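Local coordinates for protein probable oxidoreductase (Pseudomonas aeruginosa, PDB 4B7X) that binds NADP in a Rossmann-type domain and probably catalyses NADP(H)-dependent oxidation or reduction as a medium-chain dehydrogenase/reductase, at residues H[154-159]-H[224-229]; H[220-225]-H[242-247]. All coordinates share one frame; numbering follows the deposited sequence.

Contact 1 (H[154-159]-H[224-229]); sequences VISGAA and DNVGGE. With NAP (NADP nicotinamide-adenine-dinucleotide phosphate), chain T.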
loop_
_atom_site.group_PDB
_atom_site.type_symbol
_atom_site.label_atom_id
_atom_site.label_comp_id
_atom_site.label_asym_id
_atom_site.label_seq_id
_atom_site.Cartn_x
_atom_site.Cartn_y
_atom_site.Cartn_z
ATOM N N VAL H 154 1.731 15.918 -1.338
ATOM C CA VAL H 154 2.628 15.892 -2.496
ATOM C C VAL H 154 1.981 15.189 -3.706
ATOM O O VAL H 154 1.450 14.070 -3.595
ATOM C CB VAL H 154 3.978 15.231 -2.147
ATOM C CG1 VAL H 154 4.860 15.041 -3.383
ATOM C CG2 VAL H 154 4.719 16.054 -1.099
ATOM N N ILE H 155 2.040 15.846 -4.860
ATOM C CA ILE H 155 1.457 15.318 -6.094
ATOM C C ILE H 155 2.475 15.189 -7.220
ATOM O O ILE H 155 3.087 16.185 -7.625
ATOM C CB ILE H 155 0.315 16.211 -6.568
ATOM C CG1 ILE H 155 -0.738 16.304 -5.473
ATOM C CG2 ILE H 155 -0.309 15.653 -7.837
ATOM C CD1 ILE H 155 -1.468 17.615 -5.460
ATOM N N SER H 156 2.662 13.963 -7.717
ATOM C CA SER H 156 3.425 13.730 -8.941
ATOM C C SER H 156 2.571 13.921 -10.198
ATOM O O SER H 156 1.336 13.938 -10.139
ATOM C CB SER H 156 4.074 12.351 -8.934
ATOM O OG SER H 156 3.110 11.333 -9.051
ATOM N N GLY H 157 3.239 14.058 -11.343
ATOM C CA GLY H 157 2.586 14.463 -12.599
ATOM C C GLY H 157 1.693 15.662 -12.382
ATOM O O GLY H 157 0.587 15.729 -12.927
ATOM N N ALA H 158 2.174 16.619 -11.588
ATOM C CA ALA H 158 1.299 17.612 -10.956
ATOM C C ALA H 158 0.704 18.664 -11.880
ATOM O O ALA H 158 -0.329 19.252 -11.572
ATOM C CB ALA H 158 2.008 18.275 -9.784
ATOM N N ALA H 159 1.348 18.909 -13.010
ATOM C CA ALA H 159 0.810 19.870 -13.973
ATOM C C ALA H 159 -0.176 19.216 -14.944
ATOM O O ALA H 159 -0.840 19.910 -15.724
ATOM C CB ALA H 159 1.941 20.568 -14.728
ATOM N N ASP H 224 0.255 9.598 -6.362
ATOM C CA ASP H 224 1.228 9.117 -7.352
ATOM C C ASP H 224 0.604 8.875 -8.723
ATOM O O ASP H 224 -0.276 8.024 -8.892
ATOM C CB ASP H 224 1.961 7.866 -6.869
ATOM C CG ASP H 224 3.188 7.537 -7.716
ATOM O OD1 ASP H 224 3.643 8.395 -8.528
ATOM O OD2 ASP H 224 3.710 6.412 -7.547
ATOM N N ASN H 225 1.080 9.644 -9.695
ATOM C CA ASN H 225 0.662 9.528 -11.088
ATOM C C ASN H 225 1.792 8.919 -11.939
ATOM O O ASN H 225 1.588 8.590 -13.108
ATOM C CB ASN H 225 0.279 10.910 -11.631
ATOM C CG ASN H 225 -1.126 11.341 -11.225
ATOM O OD1 ASN H 225 -2.081 10.585 -11.383
ATOM N ND2 ASN H 225 -1.262 12.568 -10.716
ATOM N N VAL H 226 2.970 8.750 -11.335
ATOM C CA VAL H 226 4.217 8.560 -12.102
ATOM C C VAL H 226 4.983 7.275 -11.794
ATOM O O VAL H 226 5.512 6.626 -12.704
ATOM C CB VAL H 226 5.164 9.786 -11.945
ATOM C CG1 VAL H 226 6.526 9.516 -12.577
ATOM C CG2 VAL H 226 4.539 11.025 -12.571
ATOM N N GLY H 227 5.042 6.907 -10.516
ATOM C CA GLY H 227 5.785 5.729 -10.095
ATOM C C GLY H 227 7.282 5.953 -10.252
ATOM O O GLY H 227 7.764 7.081 -10.135
ATOM N N GLY H 228 8.009 4.871 -10.504
ATOM C CA GLY H 228 9.450 4.926 -10.719
ATOM C C GLY H 228 10.231 5.457 -9.534
ATOM O O GLY H 228 9.828 5.280 -8.379
ATOM N N GLU H 229 11.351 6.118 -9.836
ATOM C CA GLU H 229 12.259 6.649 -8.818
ATOM C C GLU H 229 11.633 7.789 -8.031
ATOM O O GLU H 229 11.978 7.999 -6.872
ATOM C CB GLU H 229 13.568 7.134 -9.447
ATOM C CG GLU H 229 14.364 6.038 -10.130
ATOM C CD GLU H 229 15.806 6.417 -10.401
ATOM O OE1 GLU H 229 16.214 7.554 -10.066
ATOM O OE2 GLU H 229 16.532 5.561 -10.955
HETATM P PA NAP T . -1.135 13.976 -17.718
HETATM O O1A NAP T . -2.059 15.259 -17.989
HETATM O O2A NAP T . -0.576 14.015 -16.343
HETATM O O5B NAP T . -0.027 13.860 -18.854
HETATM C C5B NAP T . 1.053 12.944 -18.630
HETATM C C4B NAP T . 2.182 13.604 -17.818
HETATM O O4B NAP T . 2.994 12.560 -17.249
HETATM C C3B NAP T . 3.148 14.352 -18.754
HETATM O O3B NAP T . 2.698 15.713 -18.947
HETATM C C2B NAP T . 4.450 14.329 -17.970
HETATM O O2B NAP T . 4.456 15.456 -17.120
HETATM C C1B NAP T . 4.324 13.127 -17.038
HETATM N N9A NAP T . 5.320 12.106 -17.361
HETATM C C8A NAP T . 5.341 11.336 -18.457
HETATM N N7A NAP T . 6.388 10.508 -18.391
HETATM C C5A NAP T . 7.022 10.753 -17.248
HETATM C C6A NAP T . 8.150 10.225 -16.650
HETATM N N6A NAP T . 8.825 9.255 -17.250
HETATM N N1A NAP T . 8.553 10.702 -15.462
HETATM C C2A NAP T . 7.879 11.669 -14.855
HETATM N N3A NAP T . 6.790 12.204 -15.391
HETATM C C4A NAP T . 6.345 11.764 -16.588
HETATM O O3 NAP T . -2.065 12.671 -17.878
HETATM P PN NAP T . -3.280 12.426 -16.851
HETATM O O1N NAP T . -4.467 12.178 -17.683
HETATM O O2N NAP T . -3.357 13.485 -15.810
HETATM O O5D NAP T . -2.752 11.054 -16.234
HETATM C C5D NAP T . -1.950 11.045 -15.062
HETATM C C4D NAP T . -1.885 9.643 -14.417
HETATM O O4D NAP T . -3.184 9.216 -13.904
HETATM C C3D NAP T . -1.433 8.570 -15.405
HETATM O O3D NAP T . -0.591 7.706 -14.674
HETATM C C2D NAP T . -2.725 7.829 -15.771
HETATM O O2D NAP T . -2.451 6.462 -16.134
HETATM C C1D NAP T . -3.447 7.868 -14.440
HETATM N N1N NAP T . -4.908 7.699 -14.484
HETATM C C2N NAP T . -5.446 6.764 -13.599
HETATM C C3N NAP T . -6.812 6.534 -13.556
HETATM C C7N NAP T . -7.339 5.493 -12.555
HETATM O O7N NAP T . -8.542 5.337 -12.389
HETATM N N7N NAP T . -6.403 4.851 -11.847
HETATM C C4N NAP T . -7.652 7.272 -14.398
HETATM C C5N NAP T . -7.119 8.222 -15.284
HETATM C C6N NAP T . -5.747 8.444 -15.331
HETATM P P2B NAP T . 5.813 16.289 -16.886
HETATM O O1X NAP T . 6.969 15.204 -16.622
HETATM O O2X NAP T . 6.131 16.988 -18.310
HETATM O O3X NAP T . 5.619 17.274 -15.812
#

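Contact 2 (H[220-225]-H[242-247]); sequences DVFFDN and ARIVLC. With NAP (NADP nicotinamide-adenine-dinucleotide phosphate), chain T.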
loop_
_atom_site.group_PDB
_atom_site.type_symbol
_atom_site.label_atom_id
_atom_site.label_comp_id
_atom_site.label_asym_id
_atom_site.label_seq_id
_atom_site.Cartn_x
_atom_site.Cartn_y
_atom_site.Cartn_z
ATOM N N ASP H 220 2.101 13.679 4.345
ATOM C CA ASP H 220 0.929 12.977 4.833
ATOM C C ASP H 220 0.185 12.236 3.705
ATOM O O ASP H 220 -0.364 11.164 3.929
ATOM C CB ASP H 220 -0.028 13.950 5.540
ATOM C CG ASP H 220 0.612 14.635 6.749
ATOM O OD1 ASP H 220 0.989 13.934 7.720
ATOM O OD2 ASP H 220 0.744 15.881 6.717
ATOM N N VAL H 221 0.152 12.826 2.512
ATOM C CA VAL H 221 -0.561 12.249 1.366
ATOM C C VAL H 221 0.302 12.422 0.125
ATOM O O VAL H 221 0.701 13.547 -0.203
ATOM C CB VAL H 221 -1.926 12.933 1.105
ATOM C CG1 VAL H 221 -2.580 12.366 -0.142
ATOM C CG2 VAL H 221 -2.863 12.778 2.286
ATOM N N PHE H 222 0.628 11.308 -0.523
ATOM C CA PHE H 222 1.272 11.310 -1.832
ATOM C C PHE H 222 0.330 10.765 -2.897
ATOM O O PHE H 222 -0.020 9.566 -2.891
ATOM C CB PHE H 222 2.559 10.491 -1.818
ATOM C CG PHE H 222 3.272 10.458 -3.149
ATOM C CD1 PHE H 222 3.392 11.615 -3.929
ATOM C CD2 PHE H 222 3.865 9.284 -3.611
ATOM C CE1 PHE H 222 4.061 11.597 -5.144
ATOM C CE2 PHE H 222 4.543 9.264 -4.828
ATOM C CZ PHE H 222 4.644 10.418 -5.592
ATOM N N PHE H 223 -0.082 11.653 -3.794
ATOM C CA PHE H 223 -0.834 11.295 -4.978
ATOM C C PHE H 223 0.152 10.898 -6.084
ATOM O O PHE H 223 0.822 11.773 -6.667
ATOM C CB PHE H 223 -1.637 12.500 -5.435
ATOM C CG PHE H 223 -2.796 12.162 -6.324
ATOM C CD1 PHE H 223 -2.595 11.769 -7.648
ATOM C CD2 PHE H 223 -4.101 12.290 -5.855
ATOM C CE1 PHE H 223 -3.670 11.479 -8.472
ATOM C CE2 PHE H 223 -5.177 12.009 -6.680
ATOM C CZ PHE H 223 -4.962 11.595 -7.987
ATOM N N ASP H 224 0.255 9.598 -6.362
ATOM C CA ASP H 224 1.228 9.117 -7.352
ATOM C C ASP H 224 0.604 8.875 -8.723
ATOM O O ASP H 224 -0.276 8.024 -8.892
ATOM C CB ASP H 224 1.961 7.866 -6.869
ATOM C CG ASP H 224 3.188 7.537 -7.716
ATOM O OD1 ASP H 224 3.643 8.395 -8.528
ATOM O OD2 ASP H 224 3.710 6.412 -7.547
ATOM N N ASN H 225 1.080 9.644 -9.695
ATOM C CA ASN H 225 0.662 9.528 -11.088
ATOM C C ASN H 225 1.792 8.919 -11.939
ATOM O O ASN H 225 1.588 8.590 -13.108
ATOM C CB ASN H 225 0.279 10.910 -11.631
ATOM C CG ASN H 225 -1.126 11.341 -11.225
ATOM O OD1 ASN H 225 -2.081 10.585 -11.383
ATOM N ND2 ASN H 225 -1.262 12.568 -10.716
ATOM N N ALA H 242 0.823 8.271 6.813
ATOM C CA ALA H 242 0.656 8.824 5.473
ATOM C C ALA H 242 -0.214 7.897 4.603
ATOM O O ALA H 242 -0.283 6.684 4.858
ATOM C CB ALA H 242 2.015 9.024 4.815
ATOM N N ARG H 243 -0.871 8.486 3.603
ATOM C CA ARG H 243 -1.585 7.749 2.577
ATOM C C ARG H 243 -0.925 8.000 1.217
ATOM O O ARG H 243 -0.758 9.153 0.794
ATOM C CB ARG H 243 -3.073 8.146 2.531
ATOM C CG ARG H 243 -3.925 7.611 3.689
ATOM C CD ARG H 243 -3.723 8.423 4.962
ATOM N NE ARG H 243 -4.355 9.726 4.835
ATOM C CZ ARG H 243 -3.946 10.855 5.409
ATOM N NH1 ARG H 243 -2.877 10.900 6.191
ATOM N NH2 ARG H 243 -4.642 11.948 5.198
ATOM N N ILE H 244 -0.516 6.916 0.569
ATOM C CA ILE H 244 -0.055 6.962 -0.811
ATOM C C ILE H 244 -1.157 6.455 -1.747
ATOM O O ILE H 244 -1.492 5.259 -1.766
ATOM C CB ILE H 244 1.240 6.144 -1.003
ATOM C CG1 ILE H 244 2.366 6.763 -0.181
ATOM C CG2 ILE H 244 1.633 6.094 -2.476
ATOM C CD1 ILE H 244 3.581 5.880 -0.044
ATOM N N VAL H 245 -1.733 7.373 -2.509
ATOM C CA VAL H 245 -2.719 6.993 -3.508
ATOM C C VAL H 245 -2.037 6.554 -4.808
ATOM O O VAL H 245 -1.404 7.370 -5.493
ATOM C CB VAL H 245 -3.720 8.123 -3.782
ATOM C CG1 VAL H 245 -4.791 7.659 -4.757
ATOM C CG2 VAL H 245 -4.362 8.591 -2.484
ATOM N N LEU H 246 -2.166 5.268 -5.147
ATOM C CA LEU H 246 -1.669 4.777 -6.437
ATOM C C LEU H 246 -2.681 5.022 -7.541
ATOM O O LEU H 246 -3.621 4.235 -7.754
ATOM C CB LEU H 246 -1.331 3.291 -6.393
ATOM C CG LEU H 246 -0.116 2.803 -5.617
ATOM C CD1 LEU H 246 0.177 1.373 -6.060
ATOM C CD2 LEU H 246 1.124 3.684 -5.778
ATOM N N CYS H 247 -2.493 6.112 -8.254
ATOM C CA CYS H 247 -3.387 6.453 -9.351
ATOM C C CYS H 247 -2.803 5.967 -10.682
ATOM O O CYS H 247 -3.523 5.434 -11.516
ATOM C CB CYS H 247 -3.657 7.956 -9.361
ATOM S SG CYS H 247 -4.697 8.551 -10.713
HETATM P PA NAP T . -1.135 13.976 -17.718
HETATM O O1A NAP T . -2.059 15.259 -17.989
HETATM O O2A NAP T . -0.576 14.015 -16.343
HETATM O O5B NAP T . -0.027 13.860 -18.854
HETATM C C5B NAP T . 1.053 12.944 -18.630
HETATM C C4B NAP T . 2.182 13.604 -17.818
HETATM O O4B NAP T . 2.994 12.560 -17.249
HETATM C C3B NAP T . 3.148 14.352 -18.754
HETATM O O3B NAP T . 2.698 15.713 -18.947
HETATM C C2B NAP T . 4.450 14.329 -17.970
HETATM O O2B NAP T . 4.456 15.456 -17.120
HETATM C C1B NAP T . 4.324 13.127 -17.038
HETATM N N9A NAP T . 5.320 12.106 -17.361
HETATM C C8A NAP T . 5.341 11.336 -18.457
HETATM N N7A NAP T . 6.388 10.508 -18.391
HETATM C C5A NAP T . 7.022 10.753 -17.248
HETATM C C6A NAP T . 8.150 10.225 -16.650
HETATM N N6A NAP T . 8.825 9.255 -17.250
HETATM N N1A NAP T . 8.553 10.702 -15.462
HETATM C C2A NAP T . 7.879 11.669 -14.855
HETATM N N3A NAP T . 6.790 12.204 -15.391
HETATM C C4A NAP T . 6.345 11.764 -16.588
HETATM O O3 NAP T . -2.065 12.671 -17.878
HETATM P PN NAP T . -3.280 12.426 -16.851
HETATM O O1N NAP T . -4.467 12.178 -17.683
HETATM O O2N NAP T . -3.357 13.485 -15.810
HETATM O O5D NAP T . -2.752 11.054 -16.234
HETATM C C5D NAP T . -1.950 11.045 -15.062
HETATM C C4D NAP T . -1.885 9.643 -14.417
HETATM O O4D NAP T . -3.184 9.216 -13.904
HETATM C C3D NAP T . -1.433 8.570 -15.405
HETATM O O3D NAP T . -0.591 7.706 -14.674
HETATM C C2D NAP T . -2.725 7.829 -15.771
HETATM O O2D NAP T . -2.451 6.462 -16.134
HETATM C C1D NAP T . -3.447 7.868 -14.440
HETATM N N1N NAP T . -4.908 7.699 -14.484
HETATM C C2N NAP T . -5.446 6.764 -13.599
HETATM C C3N NAP T . -6.812 6.534 -13.556
HETATM C C7N NAP T . -7.339 5.493 -12.555
HETATM O O7N NAP T . -8.542 5.337 -12.389
HETATM N N7N NAP T . -6.403 4.851 -11.847
HETATM C C4N NAP T . -7.652 7.272 -14.398
HETATM C C5N NAP T . -7.119 8.222 -15.284
HETATM C C6N NAP T . -5.747 8.444 -15.331
HETATM P P2B NAP T . 5.813 16.289 -16.886
HETATM O O1X NAP T . 6.969 15.204 -16.622
HETATM O O2X NAP T . 6.131 16.988 -18.310
HETATM O O3X NAP T . 5.619 17.274 -15.812
#

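Contact 1 (H[154-159]-H[224-229])
Ser156 and Asn225 grip each other twice. The amide N of Asn225 points at Ser156 OG over 2.7 Å with an N-H...O angle of 171°, and in return Asn225 ND2 reaches Ser156 O at 3.0 Å. That carbonyl oxygen lies close to the plane of the Asn225 amide, while the donor sits 30° out of the carbonyl plane. In Ser156, chi1 of 70° sets OG between its own backbone N and carbonyl carbon, where it faces Asn225 N; the second bond uses the main-chain O. Asp224 OD1 stands 3.0 Å from the same OG.

Behind this first shell, Asp224 OD1 accepts the amides of Val226 and Gly227, both from one face of the carboxylate; the Val226 N-H comes from above the plane, the Gly227 N-H on the syn side. The Val226 bond closes an Asx turn, and the added Gly227 bond makes an Asx motif, which together hold the bend after the strand. Val226 then spreads its branches: CG2 packs 3.5 Å from Gly157 N, and CG1 meets the adenine of NADP at C2A, 3.4 Å away. Asn225 O accepts a hydrogen bond from O3D of the nicotinamide ribose, and Ser251 OG bonds Val226 O.

The buried amides of Asn225, Val226 and Gly227 thus each find an acceptor, in Ser156 OG or Asp224 OD1, leaving Asn225 O turned to the cofactor ribose; the carboxylate's two N-H donors would be expected to favour its ionised form.

Contact 2 (H[220-225]-H[242-247])
The guanidinium of Arg243 carries Val221 CG2 over one face, 3.5 Å above the plane and offset toward the rim. Arg243 folds back to reach this place, its chain bent at both chi2 and chi3. Its polar edge is taken up beyond the two strands, by a salt bridge to Glu151 and by the carbonyls of Gly145, Gln146 and Lys241. The Phe223 ring has Asn225 CG at its edge, in plane, while Cys247 CB comes to Phe223 CE1 obliquely at 3.6 Å. Cys247 SG lies 4.9 Å from the centroid of that ring, 65° off its normal, a sulfur-aromatic contact. On the other side of the sheet Phe222 places the CA of Asp224 over one ring face, and its CD2 meets Ile244 CG2 at an oblique 4.1 Å.

The backbones set these positions. Strands 221-224 and 242-246 run parallel, their axes 9° apart, and the hydrogen bonds pass back and forth from Arg243 N to Asp220 O, through Phe222, Val245 and Asp224, to Cys247 N on Asp224 O at 3.0 Å. Val221, Phe223, Arg243 and Val245 consequently share one face, on which helices 132-145 and 161-172 pack. Phe222, Asp224, Ile244 and Leu246 share the other, where helix 228-235 packs and Leu246 touches Tyr265 of the second subunit.

At the C-terminal end Cys247 O accepts N7N of the NADP carboxamide at 3.0 Å, and Cys247 SG lies 3.5 Å from C2N of the nicotinamide. Parallel strands joined through helix 228-235, with the dinucleotide across their C-terminal ends, are characteristic of the Rossmann fold.

In the fold
From the N terminus, strand 152-155 enters the parallel sheet first, and the chain passes through helix 161-172 and strands 176-181 and 198-201 before returning as strand 219-224. Contact 1 closes this long loop, with 64 residues between its segments. Contact 2 closes a shorter one of 16 residues through helix 228-235. The loops follow one another, sharing Asp224 and Asn225 at their junction, and neither nests in the other. Val154 N bonds Val221 O and Val154 O bonds Phe223 N, joining the contacts laterally; strand 219-224 sits between 152-155 and 242-246. Together they link three adjacent strands and touch NADP at its adenine, its nicotinamide ribose and its nicotinamide end.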